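Local coordinates for beta-mannosidase (Trichoderma harzianum, PDB 4CVU), which hydrolyses terminal beta-mannosidic bonds, releasing mannose from the non-reducing ends of beta-mannosides, as a retaining enzyme of glycoside hydrolase family 2, at the glycan on Asn357 and the glycan on Asn560. Residues are numbered along the deposited sequence; one frame, centred on the assembly and turned at random.

Site 1: the glycan on Asn357. Residues 357, 544-545, 557, 560. With NAG (2-acetamido-2-deoxy-beta-D-glucopyranose), chain B; NAG (2-acetamido-2-deoxy-beta-D-glucopyranose), chain C.
Leu544 holds the glycan of Asn357 with both its side chain and its backbone. Its CG lies anti to the carbonyl carbon (chi1 -52°), and the branches divide: CD1 touches, as modelled, the acetamide methyl C8 of NAG (chain C) at 4.0 Å, while CD2 sits over the centre of one face of the Arg557 guanidinium. The Leu544 carbonyl O takes the acetamide N2-H of NAG (chain B) at 2.8 Å, in the carbonyl plane, which helps to set the turn of that acetamide. Arg557 bends at chi3 (-80°) to present its guanidinium end-on. NH1 at 2.9 Å and NH2 at 2.8 Å converge on the 6-hydroxyl O6 of NAG (chain B), which lies in the guanidinium plane. The outer hydrogens hold that plane from both ends: NH2 reaches Asn357 OD1 at 2.9 Å from above the carbonyl plane, and NH1 meets Asn560 O at 3.0 Å, nearly along its C=O axis (176°). An alanine in place of Arg557 would probably free the 6-hydroxymethyl arm to rotate and loosen the carbonyl end of the sugar-bearing Asn357 amide. Glu545 closes the opposite edge of the sugar, its OE2 reaching O3 of NAG (chain B) chiefly through a water. As modelled, O4 of NAG (chain B) joins C3 of NAG (chain C), 1.4 Å away, instead of C1; the orientation of the second sugar is therefore doubtful, as is its O4 hydrogen bond to O3 of the first. Asn357 ND2 is bonded to C1 of NAG (chain B) at 1.5 Å, in an Asn-Ile-Thr sequon. This is an N-glycosylation site whose first sugar is laid against the protein, which probably shields and steadies the surface loops here.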
ATOM      1  N   ASN A 357      22.307  36.824 -34.903  1.00 42.64           N
ATOM      2  CA  ASN A 357      21.845  36.675 -36.282  1.00 44.58           C
ATOM      3  C   ASN A 357      22.585  35.587 -37.063  1.00 45.23           C
ATOM      4  O   ASN A 357      23.782  35.374 -36.868  1.00 43.92           O
ATOM      5  CB  ASN A 357      22.020  37.975 -37.072  1.00 46.30           C
ATOM      6  CG  ASN A 357      21.073  39.075 -36.657  1.00 48.55           C
ATOM      7  OD1 ASN A 357      20.081  38.862 -35.975  1.00 46.91           O
ATOM      8  ND2 ASN A 357      21.396  40.285 -37.082  1.00 52.61           N
ATOM      9  N   LEU A 544      18.927  41.072 -31.202  1.00 48.27           N
ATOM     10  CA  LEU A 544      19.399  41.984 -32.252  1.00 48.16           C
ATOM     11  C   LEU A 544      20.756  42.633 -31.902  1.00 48.67           C
ATOM     12  O   LEU A 544      21.574  42.859 -32.789  1.00 48.51           O
ATOM     13  CB  LEU A 544      18.362  43.084 -32.477  1.00 48.86           C
ATOM     14  CG  LEU A 544      16.918  42.615 -32.728  1.00 49.58           C
ATOM     15  CD1 LEU A 544      15.946  43.771 -32.608  1.00 48.73           C
ATOM     16  CD2 LEU A 544      16.796  41.984 -34.106  1.00 48.87           C
ATOM     17  N   GLU A 545      20.966  42.981 -30.628  1.00 49.61           N
ATOM     18  CA  GLU A 545      22.232  43.574 -30.144  1.00 51.24           C
ATOM     19  C   GLU A 545      22.504  43.118 -28.713  1.00 49.02           C
ATOM     20  O   GLU A 545      21.561  42.870 -27.951  1.00 45.81           O
ATOM     21  CB  GLU A 545      22.166  45.107 -30.068  1.00 53.96           C
ATOM     22  CG  GLU A 545      21.469  45.820 -31.215  1.00 59.95           C
ATOM     23  CD  GLU A 545      22.363  46.018 -32.427  1.00 67.07           C
ATOM     24  OE1 GLU A 545      23.586  45.750 -32.333  1.00 67.94           O
ATOM     25  OE2 GLU A 545      21.839  46.453 -33.484  1.00 75.36           O
ATOM     26  N   ARG A 557      14.911  40.393 -30.218  1.00 43.76           N
ATOM     27  CA  ARG A 557      14.148  40.445 -31.464  1.00 43.61           C
ATOM     28  C   ARG A 557      12.659  40.482 -31.238  1.00 43.47           C
ATOM     29  O   ARG A 557      11.936  41.175 -31.920  1.00 44.33           O
ATOM     30  CB  ARG A 557      14.453  39.237 -32.365  1.00 43.90           C
ATOM     31  CG  ARG A 557      13.951  39.441 -33.779  1.00 43.59           C
ATOM     32  CD  ARG A 557      14.426  38.367 -34.708  1.00 44.40           C
ATOM     33  NE  ARG A 557      15.772  38.601 -35.139  1.00 44.69           N
ATOM     34  CZ  ARG A 557      16.100  39.421 -36.124  1.00 44.22           C
ATOM     35  NH1 ARG A 557      15.168  40.097 -36.730  1.00 44.66           N
ATOM     36  NH2 ARG A 557      17.350  39.585 -36.482  1.00 44.98           N
ATOM     37  N   ASN A 560       9.873  40.996 -34.203  1.00 50.07           N
ATOM     38  CA  ASN A 560      10.411  41.731 -35.355  1.00 52.31           C
ATOM     39  C   ASN A 560      10.982  40.727 -36.327  1.00 51.57           C
ATOM     40  O   ASN A 560      12.197  40.603 -36.444  1.00 51.60           O
ATOM     41  CB  ASN A 560      11.522  42.704 -34.958  1.00 52.43           C
ATOM     42  CG  ASN A 560      11.030  43.852 -34.095  1.00 54.10           C
ATOM     43  OD1 ASN A 560      10.364  44.761 -34.578  1.00 54.18           O
ATOM     44  ND2 ASN A 560      11.373  43.808 -32.804  1.00 56.77           N
TER
HETATM   45  C1  NAG B1001      20.619  41.489 -36.804  1.00 46.55           C
HETATM   46  C2  NAG B1001      21.399  42.810 -36.653  1.00 51.54           C
HETATM   47  C3  NAG B1001      20.474  44.001 -36.527  1.00 51.50           C
HETATM   48  C4  NAG B1001      19.471  43.992 -37.650  1.00 52.17           C
HETATM   49  C5  NAG B1001      18.732  42.653 -37.658  1.00 50.61           C
HETATM   50  C6  NAG B1001      17.755  42.544 -38.829  1.00 48.92           C
HETATM   51  C7  NAG B1001      23.593  42.402 -35.631  1.00 53.31           C
HETATM   52  C8  NAG B1001      24.454  42.365 -34.387  1.00 51.53           C
HETATM   53  N2  NAG B1001      22.309  42.763 -35.515  1.00 51.71           N
HETATM   54  O3  NAG B1001      21.285  45.142 -36.629  1.00 55.84           O
HETATM   55  O4  NAG B1001      18.570  45.053 -37.474  1.00 57.46           O
HETATM   56  O5  NAG B1001      19.683  41.647 -37.831  1.00 47.48           O
HETATM   57  O6  NAG B1001      16.957  41.401 -38.629  1.00 48.01           O
HETATM   58  O7  NAG B1001      24.080  42.099 -36.711  1.00 55.86           O
HETATM   59  C1  NAG C1002      16.492  48.147 -38.315  1.00 73.52           C
HETATM   60  C2  NAG C1002      16.701  46.637 -38.319  1.00 69.71           C
HETATM   61  C3  NAG C1002      18.167  46.272 -38.098  1.00 67.72           C
HETATM   62  C4  NAG C1002      19.056  47.110 -39.012  1.00 71.89           C
HETATM   63  C5  NAG C1002      18.632  48.576 -39.136  1.00 74.11           C
HETATM   64  C6  NAG C1002      19.286  49.287 -40.305  1.00 75.68           C
HETATM   65  C7  NAG C1002      15.624  45.979 -36.133  1.00 67.72           C
HETATM   66  C8  NAG C1002      16.513  46.774 -35.211  1.00 67.01           C
HETATM   67  N2  NAG C1002      15.741  45.944 -37.469  1.00 67.42           N
HETATM   68  O1  NAG C1002      15.130  48.427 -38.527  1.00 78.35           O
HETATM   69  O4  NAG C1002      20.333  47.097 -38.449  1.00 78.43           O
HETATM   70  O5  NAG C1002      17.248  48.681 -39.369  1.00 75.22           O
HETATM   71  O6  NAG C1002      18.547  50.473 -40.558  1.00 80.02           O
HETATM   72  O7  NAG C1002      14.738  45.310 -35.625  1.00 74.64           O
HETATM   73  O   HOH W   1      20.109  47.355 -35.477  1.00 67.46           O

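Site 2: the glycan on Asn560. Residues 456, 507-508, 510-512, 514-515, 552, 555-560. With NAG (2-acetamido-2-deoxy-beta-D-glucopyranose), chain D; NAG (2-acetamido-2-deoxy-beta-D-glucopyranose), chain E; BMA (beta-D-mannopyranose), chain I; MAN (alpha-D-mannopyranose), chain F; MAN (alpha-D-mannopyranose), chain G; MAN (alpha-D-mannopyranose), chain H.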
ATOM      1  N   ASP A 456       8.566  43.335  -9.586  1.00 48.23           N
ATOM      2  CA  ASP A 456       9.800  44.071  -9.870  1.00 48.50           C
ATOM      3  C   ASP A 456       9.916  45.330  -8.988  1.00 50.71           C
ATOM      4  O   ASP A 456      10.522  46.321  -9.398  1.00 48.06           O
ATOM      5  CB  ASP A 456       9.886  44.453 -11.348  1.00 47.74           C
ATOM      6  CG  ASP A 456      11.272  44.917 -11.751  1.00 48.22           C
ATOM      7  OD1 ASP A 456      12.269  44.346 -11.238  1.00 48.20           O
ATOM      8  OD2 ASP A 456      11.380  45.851 -12.588  1.00 46.79           O
ATOM      9  N   PRO A 507       2.728  47.002 -21.994  1.00 50.81           N
ATOM     10  CA  PRO A 507       4.057  47.629 -22.112  1.00 50.46           C
ATOM     11  C   PRO A 507       4.735  47.847 -20.765  1.00 49.81           C
ATOM     12  O   PRO A 507       5.963  47.758 -20.664  1.00 47.72           O
ATOM     13  CB  PRO A 507       3.772  48.963 -22.808  1.00 51.06           C
ATOM     14  CG  PRO A 507       2.474  48.744 -23.516  1.00 51.68           C
ATOM     15  CD  PRO A 507       1.681  47.815 -22.633  1.00 50.88           C
ATOM     16  N   TYR A 508       3.930  48.107 -19.737  1.00 49.12           N
ATOM     17  CA  TYR A 508       4.455  48.193 -18.389  1.00 50.22           C
ATOM     18  C   TYR A 508       5.066  46.856 -17.973  1.00 47.54           C
ATOM     19  O   TYR A 508       6.187  46.846 -17.504  1.00 46.70           O
ATOM     20  CB  TYR A 508       3.384  48.639 -17.369  1.00 52.39           C
ATOM     21  CG  TYR A 508       3.892  48.717 -15.957  1.00 52.00           C
ATOM     22  CD1 TYR A 508       4.646  49.797 -15.534  1.00 57.38           C
ATOM     23  CD2 TYR A 508       3.610  47.729 -15.040  1.00 53.11           C
ATOM     24  CE1 TYR A 508       5.124  49.880 -14.235  1.00 56.24           C
ATOM     25  CE2 TYR A 508       4.091  47.797 -13.739  1.00 55.34           C
ATOM     26  CZ  TYR A 508       4.847  48.877 -13.352  1.00 55.81           C
ATOM     27  OH  TYR A 508       5.315  48.956 -12.076  1.00 57.60           O
ATOM     28  N   LEU A 510       6.024  44.327 -19.851  1.00 44.68           N
ATOM     29  CA  LEU A 510       7.193  44.057 -20.692  1.00 46.21           C
ATOM     30  C   LEU A 510       8.441  44.786 -20.146  1.00 46.06           C
ATOM     31  O   LEU A 510       9.535  44.212 -20.102  1.00 46.83           O
ATOM     32  CB  LEU A 510       6.922  44.440 -22.151  1.00 48.21           C
ATOM     33  CG  LEU A 510       7.976  44.027 -23.168  1.00 48.44           C
ATOM     34  CD1 LEU A 510       8.182  42.519 -23.202  1.00 48.40           C
ATOM     35  CD2 LEU A 510       7.572  44.506 -24.542  1.00 50.41           C
ATOM     36  N   GLY A 511       8.274  46.033 -19.692  1.00 45.95           N
ATOM     37  CA  GLY A 511       9.395  46.814 -19.134  1.00 44.99           C
ATOM     38  C   GLY A 511       9.965  46.218 -17.862  1.00 43.65           C
ATOM     39  O   GLY A 511      11.161  46.263 -17.643  1.00 46.48           O
ATOM     40  N   GLN A 512       9.112  45.642 -17.034  1.00 43.32           N
ATOM     41  CA  GLN A 512       9.569  44.962 -15.829  1.00 44.35           C
ATOM     42  C   GLN A 512      10.377  43.710 -16.187  1.00 43.60           C
ATOM     43  O   GLN A 512      11.364  43.391 -15.508  1.00 42.88           O
ATOM     44  CB  GLN A 512       8.383  44.547 -14.969  1.00 44.70           C
ATOM     45  CG  GLN A 512       7.611  45.674 -14.311  1.00 46.15           C
ATOM     46  CD  GLN A 512       6.456  45.130 -13.498  1.00 46.38           C
ATOM     47  OE1 GLN A 512       5.587  44.444 -14.039  1.00 45.57           O
ATOM     48  NE2 GLN A 512       6.456  45.400 -12.186  1.00 46.26           N
ATOM     49  N   GLU A 514      12.125  43.193 -19.038  1.00 42.08           N
ATOM     50  CA  GLU A 514      13.427  43.679 -19.491  1.00 42.59           C
ATOM     51  C   GLU A 514      14.254  44.165 -18.313  1.00 41.25           C
ATOM     52  O   GLU A 514      15.425  43.844 -18.196  1.00 41.68           O
ATOM     53  CB  GLU A 514      13.268  44.809 -20.505  1.00 43.82           C
ATOM     54  CG  GLU A 514      12.706  44.338 -21.821  1.00 43.55           C
ATOM     55  CD  GLU A 514      12.734  45.416 -22.878  1.00 46.36           C
ATOM     56  OE1 GLU A 514      12.738  46.618 -22.497  1.00 46.26           O
ATOM     57  OE2 GLU A 514      12.753  45.052 -24.079  1.00 45.36           O
ATOM     58  N   ASN A 515      13.625  44.914 -17.414  1.00 42.45           N
ATOM     59  CA  ASN A 515      14.347  45.513 -16.300  1.00 42.54           C
ATOM     60  C   ASN A 515      14.900  44.430 -15.376  1.00 42.26           C
ATOM     61  O   ASN A 515      16.077  44.488 -14.983  1.00 41.63           O
ATOM     62  CB  ASN A 515      13.444  46.469 -15.519  1.00 42.98           C
ATOM     63  CG  ASN A 515      14.148  47.078 -14.322  1.00 44.61           C
ATOM     64  OD1 ASN A 515      15.055  47.881 -14.480  1.00 45.09           O
ATOM     65  ND2 ASN A 515      13.787  46.650 -13.143  1.00 44.36           N
ATOM     66  N   VAL A 552      18.915  48.887 -21.924  1.00 49.17           N
ATOM     67  CA  VAL A 552      18.601  47.437 -21.934  1.00 48.46           C
ATOM     68  C   VAL A 552      19.671  46.716 -22.775  1.00 46.80           C
ATOM     69  O   VAL A 552      19.609  46.751 -24.012  1.00 49.46           O
ATOM     70  CB  VAL A 552      17.212  47.138 -22.516  1.00 49.12           C
ATOM     71  CG1 VAL A 552      16.828  45.696 -22.198  1.00 48.53           C
ATOM     72  CG2 VAL A 552      16.168  48.125 -21.997  1.00 48.76           C
ATOM     73  N   VAL A 555      19.112  43.587 -26.669  1.00 41.20           N
ATOM     74  CA  VAL A 555      17.956  44.079 -27.413  1.00 41.13           C
ATOM     75  C   VAL A 555      17.353  42.842 -28.091  1.00 40.13           C
ATOM     76  O   VAL A 555      17.870  42.361 -29.106  1.00 40.41           O
ATOM     77  CB  VAL A 555      18.350  45.166 -28.441  1.00 42.96           C
ATOM     78  CG1 VAL A 555      17.163  45.603 -29.279  1.00 42.33           C
ATOM     79  CG2 VAL A 555      18.972  46.375 -27.741  1.00 43.79           C
ATOM     80  N   GLU A 556      16.303  42.304 -27.473  1.00 41.26           N
ATOM     81  CA  GLU A 556      15.576  41.111 -28.014  1.00 40.24           C
ATOM     82  C   GLU A 556      14.885  41.383 -29.333  1.00 41.19           C
ATOM     83  O   GLU A 556      14.369  42.456 -29.557  1.00 42.44           O
ATOM     84  CB  GLU A 556      14.562  40.622 -27.008  1.00 39.83           C
ATOM     85  CG  GLU A 556      15.175  39.975 -25.768  1.00 39.10           C
ATOM     86  CD  GLU A 556      15.790  38.638 -26.119  1.00 40.76           C
ATOM     87  OE1 GLU A 556      15.037  37.621 -26.128  1.00 39.92           O
ATOM     88  OE2 GLU A 556      16.994  38.610 -26.443  1.00 41.35           O
ATOM     89  N   ARG A 557      14.911  40.393 -30.218  1.00 43.76           N
ATOM     90  CA  ARG A 557      14.148  40.445 -31.464  1.00 43.61           C
ATOM     91  C   ARG A 557      12.659  40.482 -31.238  1.00 43.47           C
ATOM     92  O   ARG A 557      11.936  41.175 -31.920  1.00 44.33           O
ATOM     93  CB  ARG A 557      14.453  39.237 -32.365  1.00 43.90           C
ATOM     94  CG  ARG A 557      13.951  39.441 -33.779  1.00 43.59           C
ATOM     95  CD  ARG A 557      14.426  38.367 -34.708  1.00 44.40           C
ATOM     96  NE  ARG A 557      15.772  38.601 -35.139  1.00 44.69           N
ATOM     97  CZ  ARG A 557      16.100  39.421 -36.124  1.00 44.22           C
ATOM     98  NH1 ARG A 557      15.168  40.097 -36.730  1.00 44.66           N
ATOM     99  NH2 ARG A 557      17.350  39.585 -36.482  1.00 44.98           N
ATOM    100  N   TYR A 558      12.212  39.704 -30.269  1.00 44.35           N
ATOM    101  CA  TYR A 558      10.789  39.521 -30.044  1.00 45.24           C
ATOM    102  C   TYR A 558      10.131  39.112 -31.377  1.00 48.17           C
ATOM    103  O   TYR A 558      10.506  38.146 -31.968  1.00 49.08           O
ATOM    104  CB  TYR A 558      10.121  40.761 -29.425  1.00 45.68           C
ATOM    105  CG  TYR A 558      10.633  41.194 -28.101  1.00 44.03           C
ATOM    106  CD1 TYR A 558      10.432  40.421 -27.003  1.00 43.36           C
ATOM    107  CD2 TYR A 558      11.296  42.384 -27.935  1.00 45.43           C
ATOM    108  CE1 TYR A 558      10.878  40.793 -25.779  1.00 43.68           C
ATOM    109  CE2 TYR A 558      11.773  42.771 -26.702  1.00 44.16           C
ATOM    110  CZ  TYR A 558      11.533  41.956 -25.623  1.00 44.37           C
ATOM    111  OH  TYR A 558      11.972  42.265 -24.410  1.00 43.08           O
ATOM    112  N   TYR A 559       9.173  39.891 -31.836  1.00 48.49           N
ATOM    113  CA  TYR A 559       8.342  39.544 -32.977  1.00 50.57           C
ATOM    114  C   TYR A 559       8.678  40.420 -34.206  1.00 51.85           C
ATOM    115  O   TYR A 559       7.884  40.543 -35.117  1.00 53.50           O
ATOM    116  CB  TYR A 559       6.843  39.460 -32.548  1.00 50.81           C
ATOM    117  CG  TYR A 559       6.764  38.955 -31.082  1.00 51.88           C
ATOM    118  CD1 TYR A 559       7.551  37.851 -30.657  0.50 50.97           C
ATOM    119  CD2 TYR A 559       6.072  39.636 -30.112  0.50 49.84           C
ATOM    120  CE1 TYR A 559       7.591  37.428 -29.327  0.50 49.12           C
ATOM    121  CE2 TYR A 559       6.112  39.222 -28.773  0.50 49.81           C
ATOM    122  CZ  TYR A 559       6.865  38.116 -28.375  0.50 48.78           C
ATOM    123  OH  TYR A 559       6.874  37.726 -27.055  0.50 43.45           O
ATOM    124  N   ASN A 560       9.873  40.996 -34.203  1.00 50.07           N
ATOM    125  CA  ASN A 560      10.411  41.731 -35.355  1.00 52.31           C
ATOM    126  C   ASN A 560      10.982  40.727 -36.327  1.00 51.57           C
ATOM    127  O   ASN A 560      12.197  40.603 -36.444  1.00 51.60           O
ATOM    128  CB  ASN A 560      11.522  42.704 -34.958  1.00 52.43           C
ATOM    129  CG  ASN A 560      11.030  43.852 -34.095  1.00 54.10           C
ATOM    130  OD1 ASN A 560      10.364  44.761 -34.578  1.00 54.18           O
ATOM    131  ND2 ASN A 560      11.373  43.808 -32.804  1.00 56.77           N
TER
HETATM  132  C1  NAG D   1      11.051  44.814 -31.794  1.00 44.25           C
HETATM  133  C2  NAG D   1       9.792  44.883 -30.933  1.00 45.46           C
HETATM  134  C3  NAG D   1       9.776  46.091 -29.999  1.00 46.43           C
HETATM  135  C4  NAG D   1      11.087  46.170 -29.228  1.00 46.52           C
HETATM  136  C5  NAG D   1      12.265  46.108 -30.193  1.00 47.50           C
HETATM  137  C6  NAG D   1      13.602  46.051 -29.470  1.00 44.38           C
HETATM  138  C7  NAG D   1       7.919  43.768 -32.040  1.00 46.48           C
HETATM  139  C8  NAG D   1       6.776  43.923 -33.007  1.00 45.96           C
HETATM  140  N2  NAG D   1       8.644  44.872 -31.815  1.00 46.12           N
HETATM  141  O3  NAG D   1       8.659  45.947 -29.136  1.00 44.23           O
HETATM  142  O4  NAG D   1      11.198  47.364 -28.484  1.00 46.84           O
HETATM  143  O5  NAG D   1      12.186  44.922 -30.942  1.00 47.20           O
HETATM  144  O6  NAG D   1      13.605  45.012 -28.534  1.00 45.86           O
HETATM  145  O7  NAG D   1       8.136  42.671 -31.494  1.00 47.17           O
HETATM  146  C1  NAG E   2      10.569  47.251 -27.199  1.00 46.47           C
HETATM  147  C2  NAG E   2      11.442  47.870 -26.131  1.00 45.87           C
HETATM  148  C3  NAG E   2      10.733  47.791 -24.795  1.00 46.68           C
HETATM  149  C4  NAG E   2       9.338  48.402 -24.856  1.00 47.95           C
HETATM  150  C5  NAG E   2       8.621  47.686 -25.999  1.00 50.40           C
HETATM  151  C6  NAG E   2       7.161  48.063 -26.183  1.00 50.36           C
HETATM  152  C7  NAG E   2      13.868  47.653 -26.315  1.00 48.83           C
HETATM  153  C8  NAG E   2      15.079  46.836 -26.082  1.00 49.23           C
HETATM  154  N2  NAG E   2      12.689  47.150 -25.962  1.00 48.43           N
HETATM  155  O3  NAG E   2      11.543  48.337 -23.789  1.00 44.92           O
HETATM  156  O4  NAG E   2       8.683  48.103 -23.638  1.00 48.81           O
HETATM  157  O5  NAG E   2       9.317  47.889 -27.210  1.00 46.08           O
HETATM  158  O6  NAG E   2       7.127  49.447 -26.053  1.00 58.91           O
HETATM  159  O7  NAG E   2      13.994  48.731 -26.850  1.00 50.50           O
HETATM  160  C1  BMA I   3       8.268  49.225 -22.814  1.00 51.85           C
HETATM  161  C2  BMA I   3       9.400  49.773 -21.936  1.00 50.41           C
HETATM  162  C3  BMA I   3       8.863  50.817 -20.952  1.00 53.67           C
HETATM  163  C4  BMA I   3       8.034  51.848 -21.717  1.00 50.79           C
HETATM  164  C5  BMA I   3       7.011  51.215 -22.660  1.00 55.09           C
HETATM  165  C6  BMA I   3       6.220  52.231 -23.475  1.00 54.58           C
HETATM  166  O2  BMA I   3      10.396  50.401 -22.740  1.00 48.10           O
HETATM  167  O3  BMA I   3       9.931  51.518 -20.243  1.00 49.32           O
HETATM  168  O4  BMA I   3       7.370  52.598 -20.700  1.00 55.52           O
HETATM  169  O5  BMA I   3       7.655  50.288 -23.547  1.00 53.59           O
HETATM  170  O6  BMA I   3       7.089  53.028 -24.286  1.00 58.46           O
HETATM  171  C1  MAN F   4      10.275  50.964 -18.966  1.00 47.02           C
HETATM  172  C2  MAN F   4      11.052  52.030 -18.187  1.00 46.03           C
HETATM  173  C3  MAN F   4      12.340  52.293 -18.949  1.00 47.79           C
HETATM  174  C4  MAN F   4      13.117  50.979 -19.153  1.00 45.29           C
HETATM  175  C5  MAN F   4      12.252  49.903 -19.800  1.00 46.13           C
HETATM  176  C6  MAN F   4      12.985  48.562 -19.885  1.00 43.94           C
HETATM  177  O2  MAN F   4      11.481  51.558 -16.912  1.00 46.80           O
HETATM  178  O3  MAN F   4      13.141  53.142 -18.178  1.00 48.17           O
HETATM  179  O4  MAN F   4      14.245  51.203 -19.946  1.00 45.18           O
HETATM  180  O5  MAN F   4      11.053  49.762 -19.050  1.00 46.62           O
HETATM  181  O6  MAN F   4      13.202  47.982 -18.620  1.00 45.56           O
HETATM  182  C1  MAN G   5      10.624  51.853 -15.812  1.00 47.38           C
HETATM  183  C2  MAN G   5      11.448  51.591 -14.550  1.00 50.29           C
HETATM  184  C3  MAN G   5      11.620  50.112 -14.316  1.00 51.04           C
HETATM  185  C4  MAN G   5      10.273  49.395 -14.368  1.00 50.97           C
HETATM  186  C5  MAN G   5       9.630  49.681 -15.711  1.00 47.79           C
HETATM  187  C6  MAN G   5       8.304  48.937 -15.832  1.00 46.49           C
HETATM  188  O2  MAN G   5      10.812  52.163 -13.429  1.00 52.67           O
HETATM  189  O3  MAN G   5      12.212  49.861 -13.062  1.00 56.98           O
HETATM  190  O4  MAN G   5      10.477  47.998 -14.161  1.00 53.27           O
HETATM  191  O5  MAN G   5       9.434  51.086 -15.849  1.00 46.66           O
HETATM  192  O6  MAN G   5       7.788  49.037 -17.149  1.00 43.65           O
HETATM  193  C1  MAN H   6       7.689  54.478 -26.233  1.00 66.78           C
HETATM  194  C2  MAN H   6       6.730  54.190 -25.074  1.00 67.32           C
HETATM  195  C3  MAN H   6       6.890  55.476 -24.251  1.00 67.07           C
HETATM  196  C4  MAN H   6       8.384  55.744 -23.985  1.00 65.08           C
HETATM  197  C5  MAN H   6       9.254  55.935 -25.250  1.00 66.92           C
HETATM  198  C6  MAN H   6      10.752  56.100 -24.919  1.00 67.70           C
HETATM  199  O1  MAN H   6       7.062  55.340 -27.150  1.00 66.15           O
HETATM  200  O3  MAN H   6       6.243  55.369 -23.014  1.00 67.29           O
HETATM  201  O4  MAN H   6       8.480  56.866 -23.159  1.00 66.32           O
HETATM  202  O5  MAN H   6       9.061  54.836 -26.121  1.00 70.95           O
HETATM  203  O6  MAN H   6      11.629  55.856 -26.015  1.00 68.32           O
HETATM  204  O   HOH W   2      15.418  48.188 -17.485  1.00 40.03           O
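Glu514, projecting from helix 506-528, grips the second sugar of this glycan with both carboxylate oxygens. Its OE1 receives the 3-hydroxyl O3 of NAG (chain E) at 2.5 Å from above the carboxylate plane, and its OE2 takes the acetamide N2-H of the same sugar on the syn lone pair at 2.8 Å. Nearer the start of the helix, the backbone carbonyls of Tyr508 and Gly511 accept the 6-hydroxyls of MAN (chain G) and MAN (chain F), each on an in-plane lone pair. Asp456 OD2 meets O4 of MAN (chain G) nearly along its C-O axis at 2.8 Å. The chain starts at Asn560 ND2, bonded to C1 of NAG (chain D) at 1.5 Å in an Asn-Thr-Thr sequon. Near this linkage, Tyr559 N donates to the acetamide O7 of NAG (chain D) at 3.0 Å, the Glu556 carbonyl takes O6, and Val555 CG1 packs on C6 at 3.6 Å. Pro507 CB and Leu510 CD2 lie along the carbons of BMA and NAG (chain E). In the second shell, Tyr558 OH binds the anti lone pair of Glu514 OE2 at 2.9 Å, so two donors hold that oxygen and probably favour a charged carboxylate; Glu556 CB rests on one face of the Tyr558 ring. Asn515 ND2 similarly pins Asp456 OD2 from its syn side at 2.6 Å, while Asn515 OD1 reaches O6 of MAN (chain F) through a water. MAN (chain H) stands off the protein and, as modelled, hangs on BMA O6 through C2 where C1 is expected, so its orientation is doubtful. The site carries a mannose-rich N-glycan whose alpha-1,3 arm lies along the helix, which probably stabilises the enzyme surface.

Sites 1 and 2 are neighbours, the centres of their C-alpha atoms lying about 12 Å apart, and they share Arg557 and Asn560. The segment that follows strand 554-556 serves both: Arg557 acts on the sugar of site 1, Asn560 carries the glycan of site 2, and the two residues couple the sites. Order at one attachment point is therefore likely to support order at the other. The two glycans leave from the same patch of each protein copy, and together they probably cover neighbouring parts of this surface. The structure alone does not show whether this glycosylation influences catalysis.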